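Local coordinates for protein choline kinase (Streptococcus pneumoniae, PDB 4R78) that probably phosphorylates choline as a choline kinase of protein kinase-like fold, and binds adenosine monophosphate in its nucleotide pocket, at residues G187-N201 and L212-D226. Residues are numbered along the deposited sequence; the frame is centred on the assembly and turned at random.
With AMP (adenosine monophosphate), chain C.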
ATOM      1  N   GLY A 187     -11.083 -16.426  13.776  1.00 20.74           N
ATOM      2  CA  GLY A 187     -10.603 -17.219  12.649  1.00 20.81           C
ATOM      3  C   GLY A 187     -10.170 -16.301  11.527  1.00 20.71           C
ATOM      4  O   GLY A 187     -10.997 -15.610  10.943  1.00 21.42           O
ATOM      5  N   VAL A 188      -8.872 -16.295  11.233  1.00 20.38           N
ATOM      6  CA  VAL A 188      -8.306 -15.421  10.201  1.00 20.17           C
ATOM      7  C   VAL A 188      -8.334 -16.116   8.841  1.00 20.21           C
ATOM      8  O   VAL A 188      -7.914 -17.267   8.710  1.00 20.67           O
ATOM      9  CB  VAL A 188      -6.861 -14.970  10.565  1.00 20.08           C
ATOM     10  CG1 VAL A 188      -6.253 -14.099   9.468  1.00 19.98           C
ATOM     11  CG2 VAL A 188      -6.857 -14.216  11.894  1.00 19.53           C
ATOM     12  N   ASP A 189      -8.842 -15.404   7.842  1.00 19.86           N
ATOM     13  CA  ASP A 189      -8.924 -15.925   6.485  1.00 19.72           C
ATOM     14  C   ASP A 189      -7.657 -15.588   5.707  1.00 19.35           C
ATOM     15  O   ASP A 189      -6.871 -14.734   6.123  1.00 19.34           O
ATOM     16  CB  ASP A 189     -10.185 -15.398   5.790  1.00 20.13           C
ATOM     17  CG  ASP A 189     -11.461 -15.818   6.507  1.00 21.04           C
ATOM     18  OD1 ASP A 189     -11.661 -17.036   6.719  1.00 22.43           O
ATOM     19  OD2 ASP A 189     -12.263 -14.936   6.871  1.00 22.21           O
ATOM     20  N   ARG A 190      -7.455 -16.278   4.590  1.00 18.72           N
ATOM     21  CA  ARG A 190      -6.219 -16.171   3.832  1.00 18.24           C
ATOM     22  C   ARG A 190      -6.517 -16.046   2.340  1.00 17.44           C
ATOM     23  O   ARG A 190      -6.817 -17.038   1.662  1.00 17.89           O
ATOM     24  CB  ARG A 190      -5.329 -17.379   4.123  1.00 18.70           C
ATOM     25  CG  ARG A 190      -3.991 -17.346   3.432  1.00 19.99           C
ATOM     26  CD  ARG A 190      -3.167 -18.578   3.770  1.00 22.57           C
ATOM     27  NE  ARG A 190      -1.986 -18.663   2.919  1.00 23.92           N
ATOM     28  CZ  ARG A 190      -1.961 -19.229   1.715  1.00 23.62           C
ATOM     29  NH1 ARG A 190      -3.054 -19.783   1.200  1.00 24.71           N
ATOM     30  NH2 ARG A 190      -0.833 -19.243   1.021  1.00 24.70           N
ATOM     31  N   LYS A 191      -6.443 -14.815   1.842  1.00 16.41           N
ATOM     32  CA  LYS A 191      -6.752 -14.511   0.446  1.00 15.58           C
ATOM     33  C   LYS A 191      -5.749 -13.504  -0.104  1.00 14.83           C
ATOM     34  O   LYS A 191      -5.097 -12.783   0.656  1.00 14.57           O
ATOM     35  CB  LYS A 191      -8.170 -13.937   0.314  1.00 16.06           C
ATOM     36  CG  LYS A 191      -9.291 -14.812   0.883  1.00 16.37           C
ATOM     37  CD  LYS A 191      -9.654 -15.957  -0.039  1.00 18.17           C
ATOM     38  CE  LYS A 191     -10.826 -16.752   0.523  1.00 20.14           C
ATOM     39  NZ  LYS A 191     -11.078 -17.990  -0.259  1.00 21.76           N
ATOM     40  N   SER A 192      -5.636 -13.450  -1.430  1.00 13.97           N
ATOM     41  CA  SER A 192      -4.820 -12.437  -2.088  1.00 13.47           C
ATOM     42  C   SER A 192      -5.345 -11.038  -1.765  1.00 13.20           C
ATOM     43  O   SER A 192      -6.509 -10.728  -2.033  1.00 12.92           O
ATOM     44  CB  SER A 192      -4.818 -12.678  -3.597  1.00 13.47           C
ATOM     45  OG  SER A 192      -6.140 -12.776  -4.094  1.00 14.04           O
ATOM     46  N   CYS A 193      -4.483 -10.210  -1.168  1.00 12.71           N
ATOM     47  CA  CYS A 193      -4.836  -8.835  -0.774  1.00 13.10           C
ATOM     48  C   CYS A 193      -3.845  -7.815  -1.323  1.00 12.91           C
ATOM     49  O   CYS A 193      -2.678  -8.138  -1.557  1.00 12.99           O
ATOM     50  CB  CYS A 193      -4.868  -8.693   0.749  1.00 13.08           C
ATOM     51  SG  CYS A 193      -6.185  -9.596   1.607  1.00 13.86           S
ATOM     52  N   HIS A 194      -4.317  -6.583  -1.506  1.00 12.90           N
ATOM     53  CA  HIS A 194      -3.471  -5.466  -1.928  1.00 12.95           C
ATOM     54  C   HIS A 194      -2.623  -4.942  -0.773  1.00 13.22           C
ATOM     55  O   HIS A 194      -1.441  -4.644  -0.960  1.00 13.34           O
ATOM     56  CB  HIS A 194      -4.325  -4.339  -2.510  1.00 12.75           C
ATOM     57  CG  HIS A 194      -3.531  -3.170  -3.001  1.00 12.78           C
ATOM     58  ND1 HIS A 194      -2.981  -2.233  -2.153  1.00 12.95           N
ATOM     59  CD2 HIS A 194      -3.200  -2.783  -4.256  1.00 13.75           C
ATOM     60  CE1 HIS A 194      -2.335  -1.325  -2.863  1.00 13.19           C
ATOM     61  NE2 HIS A 194      -2.459  -1.633  -4.143  1.00 13.67           N
ATOM     62  N   ILE A 195      -3.246  -4.827   0.405  1.00 13.21           N
ATOM     63  CA  ILE A 195      -2.611  -4.415   1.675  1.00 13.36           C
ATOM     64  C   ILE A 195      -2.391  -2.911   1.918  1.00 13.88           C
ATOM     65  O   ILE A 195      -2.056  -2.512   3.038  1.00 13.96           O
ATOM     66  CB  ILE A 195      -1.229  -5.130   1.921  1.00 13.48           C
ATOM     67  CG1 ILE A 195      -1.395  -6.660   1.846  1.00 13.27           C
ATOM     68  CG2 ILE A 195      -0.576  -4.685   3.245  1.00 13.01           C
ATOM     69  CD1 ILE A 195      -2.212  -7.290   2.985  1.00 14.81           C
ATOM     70  N   ASP A 196      -2.599  -2.080   0.896  1.00 14.27           N
ATOM     71  CA  ASP A 196      -2.268  -0.652   0.999  1.00 14.66           C
ATOM     72  C   ASP A 196      -3.253   0.202   0.188  1.00 14.54           C
ATOM     73  O   ASP A 196      -2.859   0.921  -0.739  1.00 14.50           O
ATOM     74  CB  ASP A 196      -0.810  -0.325   0.629  1.00 14.75           C
ATOM     75  CG  ASP A 196      -0.424   1.110   0.953  1.00 16.16           C
ATOM     76  OD1 ASP A 196      -1.006   1.690   1.895  1.00 16.70           O
ATOM     77  OD2 ASP A 196       0.462   1.660   0.265  1.00 16.65           O
ATOM     78  N   LEU A 197      -4.531   0.152   0.567  1.00 14.46           N
ATOM     79  CA  LEU A 197      -5.597   0.799  -0.206  1.00 14.75           C
ATOM     80  C   LEU A 197      -5.818   2.288   0.113  1.00 14.83           C
ATOM     81  O   LEU A 197      -6.941   2.722   0.405  1.00 15.24           O
ATOM     82  CB  LEU A 197      -6.903  -0.007  -0.117  1.00 14.88           C
ATOM     83  CG  LEU A 197      -6.873  -1.395  -0.773  1.00 15.07           C
ATOM     84  CD1 LEU A 197      -8.197  -2.095  -0.559  1.00 15.66           C
ATOM     85  CD2 LEU A 197      -6.539  -1.328  -2.259  1.00 16.04           C
ATOM     86  N   VAL A 198      -4.740   3.066   0.056  1.00 14.48           N
ATOM     87  CA  VAL A 198      -4.853   4.529   0.041  1.00 14.47           C
ATOM     88  C   VAL A 198      -5.574   4.956  -1.246  1.00 14.45           C
ATOM     89  O   VAL A 198      -5.437   4.295  -2.280  1.00 14.31           O
ATOM     90  CB  VAL A 198      -3.475   5.239   0.175  1.00 14.53           C
ATOM     91  CG1 VAL A 198      -2.885   5.022   1.561  1.00 14.99           C
ATOM     92  CG2 VAL A 198      -2.489   4.773  -0.906  1.00 14.30           C
ATOM     93  N   PRO A 199      -6.361   6.045  -1.186  1.00 14.57           N
ATOM     94  CA  PRO A 199      -7.144   6.402  -2.372  1.00 14.97           C
ATOM     95  C   PRO A 199      -6.285   6.759  -3.582  1.00 15.14           C
ATOM     96  O   PRO A 199      -6.702   6.514  -4.718  1.00 15.14           O
ATOM     97  CB  PRO A 199      -7.980   7.602  -1.910  1.00 15.13           C
ATOM     98  CG  PRO A 199      -7.332   8.093  -0.693  1.00 15.47           C
ATOM     99  CD  PRO A 199      -6.621   6.954  -0.054  1.00 14.77           C
ATOM    100  N   GLU A 200      -5.091   7.302  -3.341  1.00 15.33           N
ATOM    101  CA  GLU A 200      -4.189   7.678  -4.435  1.00 15.85           C
ATOM    102  C   GLU A 200      -3.583   6.475  -5.166  1.00 15.72           C
ATOM    103  O   GLU A 200      -2.864   6.641  -6.155  1.00 16.26           O
ATOM    104  CB  GLU A 200      -3.105   8.666  -3.964  1.00 16.03           C
ATOM    105  CG  GLU A 200      -2.079   8.111  -2.976  1.00 17.11           C
ATOM    106  CD  GLU A 200      -2.480   8.291  -1.513  1.00 18.35           C
ATOM    107  OE1 GLU A 200      -1.578   8.236  -0.648  1.00 20.01           O
ATOM    108  OE2 GLU A 200      -3.682   8.480  -1.214  1.00 18.80           O
ATOM    109  N   ASN A 201      -3.881   5.267  -4.689  1.00 15.63           N
ATOM    110  CA  ASN A 201      -3.520   4.054  -5.426  1.00 15.66           C
ATOM    111  C   ASN A 201      -4.567   3.655  -6.465  1.00 15.70           C
ATOM    112  O   ASN A 201      -4.426   2.635  -7.140  1.00 15.67           O
ATOM    113  CB  ASN A 201      -3.189   2.898  -4.473  1.00 15.52           C
ATOM    114  CG  ASN A 201      -1.771   2.983  -3.934  1.00 15.87           C
ATOM    115  OD1 ASN A 201      -0.949   3.745  -4.443  1.00 16.31           O
ATOM    116  ND2 ASN A 201      -1.476   2.199  -2.908  1.00 15.30           N
ATOM    117  N   LEU A 212      -5.969  -0.023 -10.164  1.00 15.85           N
ATOM    118  CA  LEU A 212      -5.472  -0.102  -8.795  1.00 15.37           C
ATOM    119  C   LEU A 212      -3.983  -0.427  -8.879  1.00 14.97           C
ATOM    120  O   LEU A 212      -3.604  -1.463  -9.429  1.00 14.95           O
ATOM    121  CB  LEU A 212      -6.235  -1.163  -7.998  1.00 15.57           C
ATOM    122  CG  LEU A 212      -5.758  -1.502  -6.581  1.00 15.92           C
ATOM    123  CD1 LEU A 212      -5.610  -0.251  -5.710  1.00 16.26           C
ATOM    124  CD2 LEU A 212      -6.695  -2.503  -5.927  1.00 15.39           C
ATOM    125  N   ILE A 213      -3.154   0.466  -8.341  1.00 14.66           N
ATOM    126  CA  ILE A 213      -1.704   0.406  -8.542  1.00 14.12           C
ATOM    127  C   ILE A 213      -0.943   0.195  -7.236  1.00 14.08           C
ATOM    128  O   ILE A 213      -1.543   0.127  -6.162  1.00 13.49           O
ATOM    129  CB  ILE A 213      -1.179   1.686  -9.255  1.00 14.24           C
ATOM    130  CG1 ILE A 213      -1.344   2.913  -8.349  1.00 14.25           C
ATOM    131  CG2 ILE A 213      -1.875   1.858 -10.607  1.00 14.46           C
ATOM    132  CD1 ILE A 213      -0.553   4.122  -8.790  1.00 15.27           C
ATOM    133  N   ASP A 214       0.379   0.078  -7.356  1.00 13.68           N
ATOM    134  CA  ASP A 214       1.305   0.038  -6.222  1.00 13.69           C
ATOM    135  C   ASP A 214       1.051  -1.139  -5.284  1.00 13.47           C
ATOM    136  O   ASP A 214       0.661  -0.979  -4.123  1.00 13.46           O
ATOM    137  CB  ASP A 214       1.353   1.391  -5.497  1.00 13.97           C
ATOM    138  CG  ASP A 214       2.097   2.459  -6.290  1.00 15.12           C
ATOM    139  OD1 ASP A 214       2.618   2.167  -7.391  1.00 16.35           O
ATOM    140  OD2 ASP A 214       2.175   3.601  -5.799  1.00 16.89           O
ATOM    141  N   TRP A 215       1.307  -2.326  -5.821  1.00 13.08           N
ATOM    142  CA  TRP A 215       1.083  -3.584  -5.126  1.00 12.95           C
ATOM    143  C   TRP A 215       2.303  -4.053  -4.325  1.00 13.17           C
ATOM    144  O   TRP A 215       2.416  -5.238  -4.016  1.00 13.09           O
ATOM    145  CB  TRP A 215       0.668  -4.649  -6.149  1.00 13.01           C
ATOM    146  CG  TRP A 215      -0.665  -4.368  -6.783  1.00 12.41           C
ATOM    147  CD1 TRP A 215      -0.951  -3.415  -7.718  1.00 13.01           C
ATOM    148  CD2 TRP A 215      -1.894  -5.046  -6.514  1.00 12.70           C
ATOM    149  NE1 TRP A 215      -2.284  -3.456  -8.052  1.00 12.62           N
ATOM    150  CE2 TRP A 215      -2.887  -4.449  -7.324  1.00 13.00           C
ATOM    151  CE3 TRP A 215      -2.254  -6.096  -5.660  1.00 13.19           C
ATOM    152  CZ2 TRP A 215      -4.221  -4.874  -7.308  1.00 13.48           C
ATOM    153  CZ3 TRP A 215      -3.578  -6.518  -5.644  1.00 14.46           C
ATOM    154  CH2 TRP A 215      -4.543  -5.910  -6.469  1.00 14.53           C
ATOM    155  N   GLU A 216       3.189  -3.128  -3.958  1.00 13.32           N
ATOM    156  CA  GLU A 216       4.437  -3.481  -3.258  1.00 13.64           C
ATOM    157  C   GLU A 216       4.247  -4.232  -1.944  1.00 13.60           C
ATOM    158  O   GLU A 216       5.142  -4.952  -1.509  1.00 13.82           O
ATOM    159  CB  GLU A 216       5.306  -2.242  -3.003  1.00 13.94           C
ATOM    160  CG  GLU A 216       6.060  -1.736  -4.230  1.00 14.94           C
ATOM    161  CD  GLU A 216       5.135  -1.258  -5.341  1.00 15.49           C
ATOM    162  OE1 GLU A 216       4.175  -0.517  -5.036  1.00 15.17           O
ATOM    163  OE2 GLU A 216       5.369  -1.637  -6.509  1.00 16.57           O
ATOM    164  N   TYR A 217       3.091  -4.050  -1.309  1.00 13.57           N
ATOM    165  CA  TYR A 217       2.813  -4.708  -0.036  1.00 13.65           C
ATOM    166  C   TYR A 217       1.940  -5.945  -0.176  1.00 13.48           C
ATOM    167  O   TYR A 217       1.653  -6.615   0.825  1.00 13.37           O
ATOM    168  CB  TYR A 217       2.187  -3.715   0.947  1.00 13.82           C
ATOM    169  CG  TYR A 217       3.103  -2.559   1.276  1.00 15.25           C
ATOM    170  CD1 TYR A 217       4.080  -2.679   2.264  1.00 17.09           C
ATOM    171  CD2 TYR A 217       3.005  -1.355   0.581  1.00 16.75           C
ATOM    172  CE1 TYR A 217       4.932  -1.619   2.560  1.00 18.67           C
ATOM    173  CE2 TYR A 217       3.850  -0.289   0.870  1.00 18.80           C
ATOM    174  CZ  TYR A 217       4.809  -0.431   1.860  1.00 18.85           C
ATOM    175  OH  TYR A 217       5.645   0.626   2.150  1.00 22.05           O
ATOM    176  N   SER A 218       1.544  -6.261  -1.409  1.00 13.13           N
ATOM    177  CA  SER A 218       0.575  -7.339  -1.642  1.00 13.52           C
ATOM    178  C   SER A 218       1.027  -8.667  -1.034  1.00 13.54           C
ATOM    179  O   SER A 218       2.211  -9.029  -1.074  1.00 13.84           O
ATOM    180  CB  SER A 218       0.227  -7.494  -3.132  1.00 13.27           C
ATOM    181  OG  SER A 218       1.291  -8.072  -3.878  1.00 13.91           O
ATOM    182  N   SER A 219       0.066  -9.385  -0.465  1.00 13.67           N
ATOM    183  CA  SER A 219       0.361 -10.541   0.358  1.00 14.19           C
ATOM    184  C   SER A 219      -0.923 -11.299   0.624  1.00 13.82           C
ATOM    185  O   SER A 219      -2.022 -10.764   0.435  1.00 13.75           O
ATOM    186  CB  SER A 219       0.961 -10.074   1.690  1.00 14.47           C
ATOM    187  OG  SER A 219       1.448 -11.163   2.445  1.00 17.23           O
ATOM    188  N   MET A 220      -0.787 -12.550   1.054  1.00 13.58           N
ATOM    189  CA  MET A 220      -1.935 -13.306   1.540  1.00 13.83           C
ATOM    190  C   MET A 220      -2.306 -12.805   2.932  1.00 13.79           C
ATOM    191  O   MET A 220      -1.453 -12.715   3.824  1.00 14.42           O
ATOM    192  CB  MET A 220      -1.643 -14.807   1.562  1.00 13.76           C
ATOM    193  CG  MET A 220      -1.238 -15.377   0.209  1.00 13.88           C
ATOM    194  SD  MET A 220      -2.500 -15.166  -1.055  1.00 13.84           S
ATOM    195  CE  MET A 220      -3.627 -16.492  -0.605  1.00 14.05           C
ATOM    196  N   ASN A 221      -3.584 -12.473   3.107  1.00 13.65           N
ATOM    197  CA  ASN A 221      -4.085 -11.878   4.348  1.00 13.54           C
ATOM    198  C   ASN A 221      -5.600 -12.044   4.442  1.00 13.45           C
ATOM    199  O   ASN A 221      -6.238 -12.570   3.526  1.00 13.49           O
ATOM    200  CB  ASN A 221      -3.704 -10.389   4.403  1.00 13.79           C
ATOM    201  CG  ASN A 221      -3.678  -9.824   5.822  1.00 14.07           C
ATOM    202  OD1 ASN A 221      -3.899 -10.529   6.803  1.00 15.77           O
ATOM    203  ND2 ASN A 221      -3.397  -8.530   5.925  1.00 14.95           N
ATOM    204  N   ASP A 222      -6.174 -11.612   5.561  1.00 13.37           N
ATOM    205  CA  ASP A 222      -7.619 -11.560   5.688  1.00 13.45           C
ATOM    206  C   ASP A 222      -8.139 -10.370   4.875  1.00 13.32           C
ATOM    207  O   ASP A 222      -7.644  -9.257   5.038  1.00 13.37           O
ATOM    208  CB  ASP A 222      -8.016 -11.425   7.160  1.00 13.56           C
ATOM    209  CG  ASP A 222      -9.485 -11.692   7.386  1.00 14.36           C
ATOM    210  OD1 ASP A 222     -10.315 -10.888   6.911  1.00 15.17           O
ATOM    211  OD2 ASP A 222      -9.809 -12.710   8.034  1.00 14.02           O
ATOM    212  N   PRO A 223      -9.128 -10.598   3.986  1.00 13.03           N
ATOM    213  CA  PRO A 223      -9.648  -9.485   3.188  1.00 13.35           C
ATOM    214  C   PRO A 223     -10.160  -8.286   3.991  1.00 13.01           C
ATOM    215  O   PRO A 223     -10.178  -7.167   3.464  1.00 13.35           O
ATOM    216  CB  PRO A 223     -10.791 -10.127   2.403  1.00 13.30           C
ATOM    217  CG  PRO A 223     -10.328 -11.512   2.202  1.00 13.81           C
ATOM    218  CD  PRO A 223      -9.676 -11.886   3.517  1.00 13.13           C
ATOM    219  N   MET A 224     -10.551  -8.498   5.247  1.00 13.33           N
ATOM    220  CA  MET A 224     -11.004  -7.382   6.072  1.00 13.19           C
ATOM    221  C   MET A 224      -9.891  -6.366   6.349  1.00 13.04           C
ATOM    222  O   MET A 224     -10.171  -5.215   6.670  1.00 13.25           O
ATOM    223  CB  MET A 224     -11.675  -7.860   7.366  1.00 13.33           C
ATOM    224  CG  MET A 224     -13.017  -8.576   7.167  1.00 14.55           C
ATOM    225  SD  MET A 224     -14.227  -7.666   6.172  1.00 14.94           S
ATOM    226  CE  MET A 224     -14.020  -8.457   4.577  1.00 16.06           C
ATOM    227  N   TRP A 225      -8.634  -6.783   6.187  1.00 12.41           N
ATOM    228  CA  TRP A 225      -7.516  -5.835   6.234  1.00 12.45           C
ATOM    229  C   TRP A 225      -7.672  -4.795   5.124  1.00 12.48           C
ATOM    230  O   TRP A 225      -7.538  -3.590   5.359  1.00 12.37           O
ATOM    231  CB  TRP A 225      -6.173  -6.563   6.091  1.00 12.47           C
ATOM    232  CG  TRP A 225      -5.003  -5.627   5.947  1.00 12.40           C
ATOM    233  CD1 TRP A 225      -4.634  -4.948   4.818  1.00 12.27           C
ATOM    234  CD2 TRP A 225      -4.055  -5.266   6.960  1.00 12.05           C
ATOM    235  NE1 TRP A 225      -3.522  -4.185   5.065  1.00 12.80           N
ATOM    236  CE2 TRP A 225      -3.143  -4.357   6.370  1.00 12.14           C
ATOM    237  CE3 TRP A 225      -3.893  -5.609   8.310  1.00 12.22           C
ATOM    238  CZ2 TRP A 225      -2.075  -3.797   7.078  1.00 13.80           C
ATOM    239  CZ3 TRP A 225      -2.825  -5.051   9.016  1.00 13.29           C
ATOM    240  CH2 TRP A 225      -1.936  -4.149   8.396  1.00 13.00           C
ATOM    241  N   ASP A 226      -7.944  -5.269   3.908  1.00 12.70           N
ATOM    242  CA  ASP A 226      -8.108  -4.373   2.763  1.00 12.53           C
ATOM    243  C   ASP A 226      -9.300  -3.433   2.942  1.00 12.65           C
ATOM    244  O   ASP A 226      -9.217  -2.245   2.619  1.00 12.90           O
ATOM    245  CB  ASP A 226      -8.244  -5.163   1.460  1.00 12.88           C
ATOM    246  CG  ASP A 226      -6.904  -5.540   0.847  1.00 12.93           C
ATOM    247  OD1 ASP A 226      -5.842  -5.174   1.404  1.00 13.73           O
ATOM    248  OD2 ASP A 226      -6.929  -6.204  -0.205  1.00 12.96           O
TER
HETATM  249  P   AMP C 302       1.232   6.854  -4.819  0.20 35.70           P
HETATM  250  O1P AMP C 302       1.711   6.088  -3.610  0.50 35.91           O
HETATM  251  O2P AMP C 302       1.220   8.353  -4.642  0.30 35.77           O
HETATM  252  O3P AMP C 302      -0.016   6.290  -5.454  0.30 35.60           O
HETATM  253  O5' AMP C 302       2.366   6.606  -5.934  0.20 35.33           O
HETATM  254  C5' AMP C 302       2.016   6.538  -7.315  0.50 34.73           C
HETATM  255  C4' AMP C 302       1.453   7.877  -7.773  0.50 34.28           C
HETATM  256  O4' AMP C 302       2.006   8.227  -9.047  0.50 34.22           O
HETATM  257  C3' AMP C 302      -0.057   7.816  -7.946  0.50 33.98           C
HETATM  258  O3' AMP C 302      -0.726   8.461  -6.857  1.00 33.21           O
HETATM  259  C2' AMP C 302      -0.336   8.515  -9.262  0.50 33.91           C
HETATM  260  O2' AMP C 302      -0.693   9.879  -9.039  1.00 33.89           O
HETATM  261  C1' AMP C 302       0.982   8.494 -10.015  0.50 34.03           C
HETATM  262  N9  AMP C 302       0.964   7.436 -11.061  1.00 34.04           N
HETATM  263  C8  AMP C 302       1.202   6.125 -10.859  1.00 33.64           C
HETATM  264  N7  AMP C 302       1.118   5.413 -12.010  1.00 33.67           N
HETATM  265  C5  AMP C 302       0.825   6.284 -12.988  1.00 34.14           C
HETATM  266  C6  AMP C 302       0.599   6.197 -14.449  1.00 33.95           C
HETATM  267  N6  AMP C 302       0.678   5.004 -15.084  1.00 34.47           N
HETATM  268  N1  AMP C 302       0.318   7.341 -15.116  1.00 34.10           N
HETATM  269  C2  AMP C 302       0.239   8.531 -14.486  1.00 34.34           C
HETATM  270  N3  AMP C 302       0.432   8.682 -13.159  1.00 34.26           N
HETATM  271  C4  AMP C 302       0.724   7.617 -12.365  1.00 33.93           C
HETATM  272  O   HOH W   1     -12.513 -12.299   6.278  1.00 18.73           O
HETATM  273  O   HOH W   2       0.528  -2.788  -1.837  1.00 12.85           O
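His194 and Asp226 join the catalytic-loop region of this protein kinase-like fold (187-201, with the family's His-x-Asp pattern at His194 to Asp196) to the segment 212-226, whose Ile213-Asp214 reaches the nucleotide. The Asp226 carboxylate grips two successive amides: OD2 accepts from His194 N (2.9 Å) through its syn lone pair, OD1 from Ile195 N (2.8 Å), and His137 also binds OD2. His194 NE2 donates to Ile213 O (2.8 Å) in a nearly straight bond within the ring plane, while ND1 accepts from Asp196 N; together these bonds fix the ring's rotation. With CG anti to the backbone N (chi1 -178°), the imidazole sets its edge against the face of Trp215, planes at 61°, CD2 above the indole centre. Antiparallel backbone bonding pairs Lys191 with Asn221 and Cys193 with Ser219. Beyond the Lys191-Asn221 pair, Asp222 OD2 accepts a hydrogen bond from Asp189 N, and OD1 caps the following helix at Met224 N; the Asp189 and Asp222 carboxylates approach closely (OD2 to OD2, 3.5 Å), and Lys259 forms salt bridges to both, probably offsetting the like charges. Ile195 CD1 makes a CH-pi contact over the five-membered ring of Trp225, while Leu197 CD2 packs against Leu212 CD1. At the AMP end, Asn201 O accepts from Ile213 N (2.8 Å), and Ile213 CD1 lies 3.4 Å from AMP C8.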